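Local coordinates for protein putative beta-glucosidase (Bifidobacterium adolescentis, PDB 5WAB) that hydrolyses beta-glucosidic linkages as a family 3 glycoside hydrolase, a beta-glucosidase with a TIM-barrel domain and a fibronectin type III-like domain, at residues Thr423-Ala428 with Val453-Pro458; Gln496-Asn501 with Ala537-Phe542. All blocks are in the same frame, centred on the assembly; numbering follows the deposited sequence.

Interaction 1: Thr423-Ala428 with Val453-Pro458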
ATOM      1  N   THR A 423       8.724  11.216 -15.217  1.00 28.72           N
ATOM      2  CA  THR A 423       7.620  11.197 -16.161  1.00 29.02           C
ATOM      3  C   THR A 423       6.714  10.027 -15.821  1.00 27.50           C
ATOM      4  O   THR A 423       7.158   9.026 -15.251  1.00 27.42           O
ATOM      5  CB  THR A 423       8.108  11.075 -17.611  1.00 31.77           C
ATOM      6  OG1 THR A 423       6.980  11.053 -18.499  1.00 32.07           O
ATOM      7  CG2 THR A 423       8.920   9.798 -17.791  1.00 31.63           C
ATOM      8  N   LEU A 424       5.440  10.159 -16.186  1.00 26.75           N
ATOM      9  CA  LEU A 424       4.497   9.057 -16.058  1.00 25.70           C
ATOM     10  C   LEU A 424       4.466   8.171 -17.297  1.00 26.97           C
ATOM     11  O   LEU A 424       3.960   7.046 -17.222  1.00 25.43           O
ATOM     12  CB  LEU A 424       3.084   9.587 -15.760  1.00 24.61           C
ATOM     13  CG  LEU A 424       2.886  10.217 -14.381  1.00 23.78           C
ATOM     14  CD1 LEU A 424       1.471  10.736 -14.192  1.00 19.16           C
ATOM     15  CD2 LEU A 424       3.239   9.213 -13.297  1.00 24.35           C
ATOM     16  N   ASP A 425       5.033   8.633 -18.411  1.00 28.55           N
ATOM     17  CA  ASP A 425       4.891   7.952 -19.690  1.00 28.62           C
ATOM     18  C   ASP A 425       5.703   6.660 -19.730  1.00 28.07           C
ATOM     19  O   ASP A 425       6.738   6.525 -19.072  1.00 28.20           O
ATOM     20  CB  ASP A 425       5.330   8.876 -20.831  1.00 29.69           C
ATOM     21  CG  ASP A 425       4.569  10.196 -20.852  1.00 30.28           C
ATOM     22  OD1 ASP A 425       3.401  10.223 -20.420  1.00 30.51           O
ATOM     23  OD2 ASP A 425       5.139  11.217 -21.294  1.00 31.73           O
ATOM     24  N   ILE A 426       5.204   5.696 -20.501  1.00 27.21           N
ATOM     25  CA  ILE A 426       5.951   4.490 -20.858  1.00 26.30           C
ATOM     26  C   ILE A 426       6.950   4.869 -21.945  1.00 26.64           C
ATOM     27  O   ILE A 426       6.826   5.956 -22.525  1.00 28.33           O
ATOM     28  CB  ILE A 426       5.009   3.365 -21.313  1.00 26.45           C
ATOM     29  CG1 ILE A 426       4.387   3.712 -22.669  1.00 27.36           C
ATOM     30  CG2 ILE A 426       3.952   3.104 -20.244  1.00 24.04           C
ATOM     31  CD1 ILE A 426       3.544   2.605 -23.261  1.00 26.36           C
ATOM     32  N   PRO A 427       7.965   4.049 -22.233  1.00 26.71           N
ATOM     33  CA  PRO A 427       8.953   4.435 -23.252  1.00 27.87           C
ATOM     34  C   PRO A 427       8.311   4.760 -24.599  1.00 28.91           C
ATOM     35  O   PRO A 427       7.378   4.089 -25.045  1.00 28.52           O
ATOM     36  CB  PRO A 427       9.863   3.207 -23.340  1.00 28.70           C
ATOM     37  CG  PRO A 427       9.794   2.606 -21.983  1.00 27.24           C
ATOM     38  CD  PRO A 427       8.373   2.821 -21.521  1.00 25.82           C
ATOM     39  N   ALA A 428       8.843   5.803 -25.248  1.00 31.05           N
ATOM     40  CA  ALA A 428       8.261   6.319 -26.486  1.00 33.09           C
ATOM     41  C   ALA A 428       8.353   5.323 -27.636  1.00 34.88           C
ATOM     42  O   ALA A 428       7.455   5.278 -28.486  1.00 33.81           O
ATOM     43  CB  ALA A 428       8.945   7.629 -26.875  1.00 32.65           C
ATOM     44  N   VAL A 453       1.964   4.348 -11.318  1.00 27.14           N
ATOM     45  CA  VAL A 453       1.047   4.791 -12.366  1.00 26.13           C
ATOM     46  C   VAL A 453       1.816   5.199 -13.609  1.00 26.93           C
ATOM     47  O   VAL A 453       2.766   5.985 -13.542  1.00 22.95           O
ATOM     48  CB  VAL A 453       0.176   5.956 -11.861  1.00 26.52           C
ATOM     49  CG1 VAL A 453      -0.480   6.658 -13.018  1.00 27.14           C
ATOM     50  CG2 VAL A 453      -0.890   5.449 -10.922  1.00 26.95           C
ATOM     51  N   VAL A 454       1.397   4.667 -14.754  1.00 25.23           N
ATOM     52  CA  VAL A 454       1.838   5.168 -16.045  1.00 26.92           C
ATOM     53  C   VAL A 454       0.639   5.817 -16.727  1.00 27.23           C
ATOM     54  O   VAL A 454      -0.518   5.471 -16.461  1.00 25.57           O
ATOM     55  CB  VAL A 454       2.452   4.066 -16.935  1.00 25.64           C
ATOM     56  CG1 VAL A 454       3.655   3.435 -16.247  1.00 24.60           C
ATOM     57  CG2 VAL A 454       1.407   3.018 -17.304  1.00 24.08           C
ATOM     58  N   SER A 455       0.921   6.789 -17.589  1.00 29.29           N
ATOM     59  CA  SER A 455      -0.130   7.408 -18.380  1.00 29.75           C
ATOM     60  C   SER A 455      -0.654   6.424 -19.417  1.00 30.37           C
ATOM     61  O   SER A 455       0.099   5.623 -19.981  1.00 30.90           O
ATOM     62  CB  SER A 455       0.406   8.657 -19.068  1.00 32.01           C
ATOM     63  OG  SER A 455       1.619   8.356 -19.738  1.00 34.73           O
ATOM     64  N   VAL A 456      -1.961   6.482 -19.667  1.00 29.68           N
ATOM     65  CA  VAL A 456      -2.624   5.563 -20.578  1.00 29.06           C
ATOM     66  C   VAL A 456      -3.311   6.294 -21.726  1.00 31.50           C
ATOM     67  O   VAL A 456      -3.189   5.887 -22.887  1.00 31.96           O
ATOM     68  CB  VAL A 456      -3.630   4.667 -19.824  1.00 26.60           C
ATOM     69  CG1 VAL A 456      -4.323   3.720 -20.789  1.00 26.52           C
ATOM     70  CG2 VAL A 456      -2.932   3.888 -18.713  1.00 25.24           C
ATOM     71  N   ALA A 457      -4.023   7.378 -21.426  1.00 31.92           N
ATOM     72  CA  ALA A 457      -4.807   8.087 -22.435  1.00 33.39           C
ATOM     73  C   ALA A 457      -4.052   8.500 -23.695  1.00 34.50           C
ATOM     74  O   ALA A 457      -4.658   8.443 -24.779  1.00 35.59           O
ATOM     75  CB  ALA A 457      -5.458   9.321 -21.792  1.00 34.69           C
ATOM     76  N   PRO A 458      -2.782   8.927 -23.652  1.00 35.72           N
ATOM     77  CA  PRO A 458      -2.121   9.348 -24.902  1.00 36.09           C
ATOM     78  C   PRO A 458      -2.083   8.283 -25.986  1.00 36.12           C
ATOM     79  O   PRO A 458      -1.971   8.638 -27.166  1.00 38.56           O
ATOM     80  CB  PRO A 458      -0.704   9.735 -24.444  1.00 36.25           C
ATOM     81  CG  PRO A 458      -0.571   9.213 -23.051  1.00 35.35           C
ATOM     82  CD  PRO A 458      -1.943   9.252 -22.485  1.00 35.08           C
TER
HETATM   83  O   HOH W   1       2.360   6.670 -21.603  1.00 23.40           O

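Interaction 2: Gln496-Asn501 with Ala537-Phe542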
ATOM      1  N   GLN A 496      -4.946   3.590  -6.890  1.00 24.60           N
ATOM      2  CA  GLN A 496      -4.214   4.786  -7.268  1.00 24.49           C
ATOM      3  C   GLN A 496      -4.989   5.465  -8.387  1.00 24.85           C
ATOM      4  O   GLN A 496      -5.523   4.790  -9.274  1.00 25.85           O
ATOM      5  CB  GLN A 496      -2.801   4.411  -7.735  1.00 26.00           C
ATOM      6  CG  GLN A 496      -1.688   5.389  -7.404  1.00 27.78           C
ATOM      7  CD  GLN A 496      -0.304   4.794  -7.670  1.00 29.27           C
ATOM      8  OE1 GLN A 496      -0.173   3.610  -7.984  1.00 29.77           O
ATOM      9  NE2 GLN A 496       0.730   5.620  -7.557  1.00 30.25           N
ATOM     10  N   THR A 497      -5.059   6.791  -8.342  1.00 22.26           N
ATOM     11  CA  THR A 497      -5.673   7.551  -9.422  1.00 21.87           C
ATOM     12  C   THR A 497      -4.747   7.586 -10.631  1.00 23.17           C
ATOM     13  O   THR A 497      -3.539   7.799 -10.494  1.00 22.65           O
ATOM     14  CB  THR A 497      -5.980   8.978  -8.971  1.00 21.28           C
ATOM     15  OG1 THR A 497      -6.963   8.954  -7.929  1.00 21.11           O
ATOM     16  CG2 THR A 497      -6.488   9.822 -10.144  1.00 20.19           C
ATOM     17  N   ILE A 498      -5.312   7.386 -11.821  1.00 24.25           N
ATOM     18  CA  ILE A 498      -4.560   7.592 -13.058  1.00 23.55           C
ATOM     19  C   ILE A 498      -4.944   8.946 -13.645  1.00 23.09           C
ATOM     20  O   ILE A 498      -6.026   9.081 -14.234  1.00 22.88           O
ATOM     21  CB  ILE A 498      -4.816   6.475 -14.075  1.00 24.14           C
ATOM     22  CG1 ILE A 498      -4.478   5.115 -13.479  1.00 24.89           C
ATOM     23  CG2 ILE A 498      -3.983   6.722 -15.322  1.00 26.50           C
ATOM     24  CD1 ILE A 498      -4.636   3.972 -14.470  1.00 26.01           C
ATOM     25  N   PRO A 499      -4.094   9.960 -13.537  1.00 23.27           N
ATOM     26  CA  PRO A 499      -4.481  11.303 -13.977  1.00 22.89           C
ATOM     27  C   PRO A 499      -4.268  11.485 -15.475  1.00 24.71           C
ATOM     28  O   PRO A 499      -3.613  10.685 -16.143  1.00 24.66           O
ATOM     29  CB  PRO A 499      -3.549  12.209 -13.173  1.00 21.29           C
ATOM     30  CG  PRO A 499      -2.307  11.381 -13.020  1.00 20.73           C
ATOM     31  CD  PRO A 499      -2.763   9.946 -12.904  1.00 20.69           C
ATOM     32  N   MET A 500      -4.850  12.568 -15.997  1.00 26.04           N
ATOM     33  CA  MET A 500      -4.600  12.925 -17.389  1.00 27.37           C
ATOM     34  C   MET A 500      -3.182  13.448 -17.586  1.00 28.97           C
ATOM     35  O   MET A 500      -2.638  13.359 -18.691  1.00 32.02           O
ATOM     36  CB  MET A 500      -5.622  13.954 -17.869  1.00 27.73           C
ATOM     37  CG  MET A 500      -7.043  13.411 -18.035  1.00 28.35           C
ATOM     38  SD  MET A 500      -7.141  12.000 -19.158  1.00 29.08           S
ATOM     39  CE  MET A 500      -6.734  12.760 -20.726  1.00 28.00           C
ATOM     40  N   ASN A 501      -2.575  13.994 -16.535  1.00 28.23           N
ATOM     41  CA  ASN A 501      -1.274  14.643 -16.600  1.00 27.54           C
ATOM     42  C   ASN A 501      -0.771  14.831 -15.176  1.00 25.45           C
ATOM     43  O   ASN A 501      -1.556  15.166 -14.284  1.00 24.92           O
ATOM     44  CB  ASN A 501      -1.364  15.994 -17.329  1.00 28.34           C
ATOM     45  CG  ASN A 501      -0.002  16.570 -17.674  1.00 30.00           C
ATOM     46  OD1 ASN A 501       0.878  16.677 -16.820  1.00 29.24           O
ATOM     47  ND2 ASN A 501       0.181  16.929 -18.939  1.00 31.38           N
ATOM     48  N   ALA A 537     -10.970  16.355 -14.385  1.00 29.10           N
ATOM     49  CA  ALA A 537     -10.955  15.108 -15.129  1.00 28.50           C
ATOM     50  C   ALA A 537      -9.732  14.277 -14.762  1.00 28.94           C
ATOM     51  O   ALA A 537      -8.662  14.803 -14.446  1.00 32.57           O
ATOM     52  CB  ALA A 537     -10.971  15.373 -16.632  1.00 28.77           C
ATOM     53  N   VAL A 538      -9.915  12.960 -14.778  1.00 25.97           N
ATOM     54  CA  VAL A 538      -8.834  12.002 -14.621  1.00 23.89           C
ATOM     55  C   VAL A 538      -8.990  10.956 -15.712  1.00 24.58           C
ATOM     56  O   VAL A 538     -10.045  10.828 -16.337  1.00 25.34           O
ATOM     57  CB  VAL A 538      -8.828  11.334 -13.231  1.00 21.96           C
ATOM     58  CG1 VAL A 538      -8.534  12.363 -12.152  1.00 20.69           C
ATOM     59  CG2 VAL A 538     -10.167  10.652 -12.977  1.00 19.90           C
ATOM     60  N   ASP A 539      -7.916  10.207 -15.947  1.00 24.93           N
ATOM     61  CA  ASP A 539      -7.990   9.142 -16.939  1.00 26.63           C
ATOM     62  C   ASP A 539      -8.806   7.970 -16.405  1.00 25.92           C
ATOM     63  O   ASP A 539      -9.785   7.546 -17.029  1.00 26.49           O
ATOM     64  CB  ASP A 539      -6.585   8.697 -17.342  1.00 27.33           C
ATOM     65  CG  ASP A 539      -6.550   8.046 -18.707  1.00 28.41           C
ATOM     66  OD1 ASP A 539      -7.584   8.068 -19.410  1.00 29.99           O
ATOM     67  OD2 ASP A 539      -5.488   7.508 -19.078  1.00 28.15           O
ATOM     68  N   TYR A 540      -8.430   7.445 -15.237  1.00 25.20           N
ATOM     69  CA  TYR A 540      -9.195   6.391 -14.593  1.00 25.57           C
ATOM     70  C   TYR A 540      -9.256   6.687 -13.096  1.00 24.18           C
ATOM     71  O   TYR A 540      -8.206   6.929 -12.467  1.00 22.62           O
ATOM     72  CB  TYR A 540      -8.579   5.016 -14.868  1.00 26.37           C
ATOM     73  CG  TYR A 540      -8.526   4.689 -16.347  1.00 28.49           C
ATOM     74  CD1 TYR A 540      -9.598   4.078 -16.986  1.00 29.95           C
ATOM     75  CD2 TYR A 540      -7.410   5.021 -17.112  1.00 29.35           C
ATOM     76  CE1 TYR A 540      -9.556   3.793 -18.347  1.00 30.47           C
ATOM     77  CE2 TYR A 540      -7.359   4.740 -18.468  1.00 29.95           C
ATOM     78  CZ  TYR A 540      -8.434   4.127 -19.081  1.00 31.03           C
ATOM     79  OH  TYR A 540      -8.384   3.846 -20.430  1.00 33.05           O
ATOM     80  N   PRO A 541     -10.448   6.698 -12.504  1.00 23.49           N
ATOM     81  CA  PRO A 541     -10.587   7.154 -11.119  1.00 21.52           C
ATOM     82  C   PRO A 541     -10.216   6.080 -10.107  1.00 22.37           C
ATOM     83  O   PRO A 541     -10.167   4.883 -10.396  1.00 23.54           O
ATOM     84  CB  PRO A 541     -12.075   7.499 -11.013  1.00 21.96           C
ATOM     85  CG  PRO A 541     -12.726   6.547 -11.964  1.00 22.25           C
ATOM     86  CD  PRO A 541     -11.751   6.363 -13.109  1.00 22.33           C
ATOM     87  N   PHE A 542      -9.951   6.550  -8.893  1.00 22.01           N
ATOM     88  CA  PHE A 542      -9.696   5.668  -7.767  1.00 22.46           C
ATOM     89  C   PHE A 542     -10.855   4.693  -7.585  1.00 22.50           C
ATOM     90  O   PHE A 542     -12.025   5.085  -7.635  1.00 21.93           O
ATOM     91  CB  PHE A 542      -9.487   6.516  -6.511  1.00 22.83           C
ATOM     92  CG  PHE A 542      -9.355   5.723  -5.248  1.00 21.84           C
ATOM     93  CD1 PHE A 542      -8.137   5.177  -4.884  1.00 21.55           C
ATOM     94  CD2 PHE A 542     -10.448   5.542  -4.416  1.00 20.84           C
ATOM     95  CE1 PHE A 542      -8.013   4.451  -3.717  1.00 21.04           C
ATOM     96  CE2 PHE A 542     -10.334   4.820  -3.254  1.00 21.16           C
ATOM     97  CZ  PHE A 542      -9.114   4.274  -2.899  1.00 21.49           C
TER
HETATM   98  O   HOH W   2      -3.096   9.010 -18.636  1.00 25.68           O

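Interaction 1: Thr423-Ala428 with Val453-Pro458
Ser455 carries its OG between the backbone N and the carbonyl carbon (chi1 50°), while Asp425 swings its carboxylate beside its own backbone N (chi1 -56°); these two torsions bring hydroxyl and carboxylate together. Ser455 OG donates to Asp425 OD1 at 2.7 Å, meeting the anti lone pair of OD1, the one turned away from OD2. The same hydroxyl accepts from a water 2.6 Å from Ser455 OG, and that water in turn accepts from Ile426 N, so OG is gripped from two sides and its proton is directed at the acid. Asp425 is itself positioned by an ST turn, in which its backbone N donates to Thr423 OG1 at 3.1 Å. The backbone of Ser455 is held too: its N donates to Leu424 O at 3.1 Å, in a bond bent to 153° at the hydrogen and coming from above the carbonyl plane. Val454 adds a CA-H...O contact to this oxygen, with CA 3.1 Å from Leu424 O, and Arg421 NH2 reaches the oxygen with a weak hydrogen bond while also bonding Val453 O. The buried carbonyls are thus met by backbone and guanidinium donors. Leu424 lays CD2 3.3 Å from Val453 O, and apolar contact comes from Ile426, which crosses Val454 obliquely, its CG2 branch 3.8 Å from Val454 CB. Both loops follow the C-terminal ends of the adjacent parallel strands 403-409 and 444-449 in the mixed sheet of the C-terminal domain. The first runs into helix 428-438 with Pro427 at its N-cap position. Val454 packs on Leu448 of strand 444-449, and Leu424 and Val453 both rest on Pro499 of strand 498-499.

Interaction 2: Gln496-Asn501 with Ala537-Phe542
Ile498 lies side by side with Tyr540, its CD1 4.0 Å from ring atom CD2 of Tyr540, and both side chains pack on Leu319 of strand 317-321. Beneath them the backbones form a short antiparallel bridge with a classic beta bulge that sets two residues, Asp539 and Tyr540, against Ile498. Ile498 N donates to Tyr540 O at 3.0 Å, nearly along the C=O axis. In return Tyr540 N reaches Ile498 O at 3.1 Å, in the carbonyl plane and on a lone pair, and Asp539 N adds a weak bond to this oxygen, bent to 128° at the hydrogen. At Asp539 the chain bends away, and Asp539 CB comes 3.2 Å from Ile498 O. Met500, bent at chi2 and chi3, curls its SD against Asp539 CA. Thr497 crosses Val538 at about a right angle, CG2 being 3.8 Å from Val538 CG1, while its OG1 lies against Phe542 CB. An alanine here would remove both branches, and would probably loosen the packing on Val538 and Phe542 and against Tyr528 and Tyr531 of helix 528-531. Phe542 in turn stacks its ring with Tyr528. Beside the bulge a water donates both to Pro499 O at 3.0 Å and to Asp539 OD2 at 2.9 Å.

From the N terminus, interaction 1 comes first: it closes a loop that takes in helix 428-438 and strand 444-449, the helix and second strand of the beta-alpha-beta unit that begins with strand 403-409 in the C-terminal domain. Interaction 2 follows in series, neither nested nor crossed, and brings together the ends of an excursion holding strand 517-519 and helix 528-531. Their centres are about 12 Å apart, and they touch directly: Val453 packs on Gln496, and Ala457 N gives a weak hydrogen bond to Asp539 OD2. Beyond this joint, Thr497 N bonds Glu127 in the TIM-barrel domain, and Phe542 meets Ser652, between strands 642-648 and 654-663 of the fibronectin type III-like part.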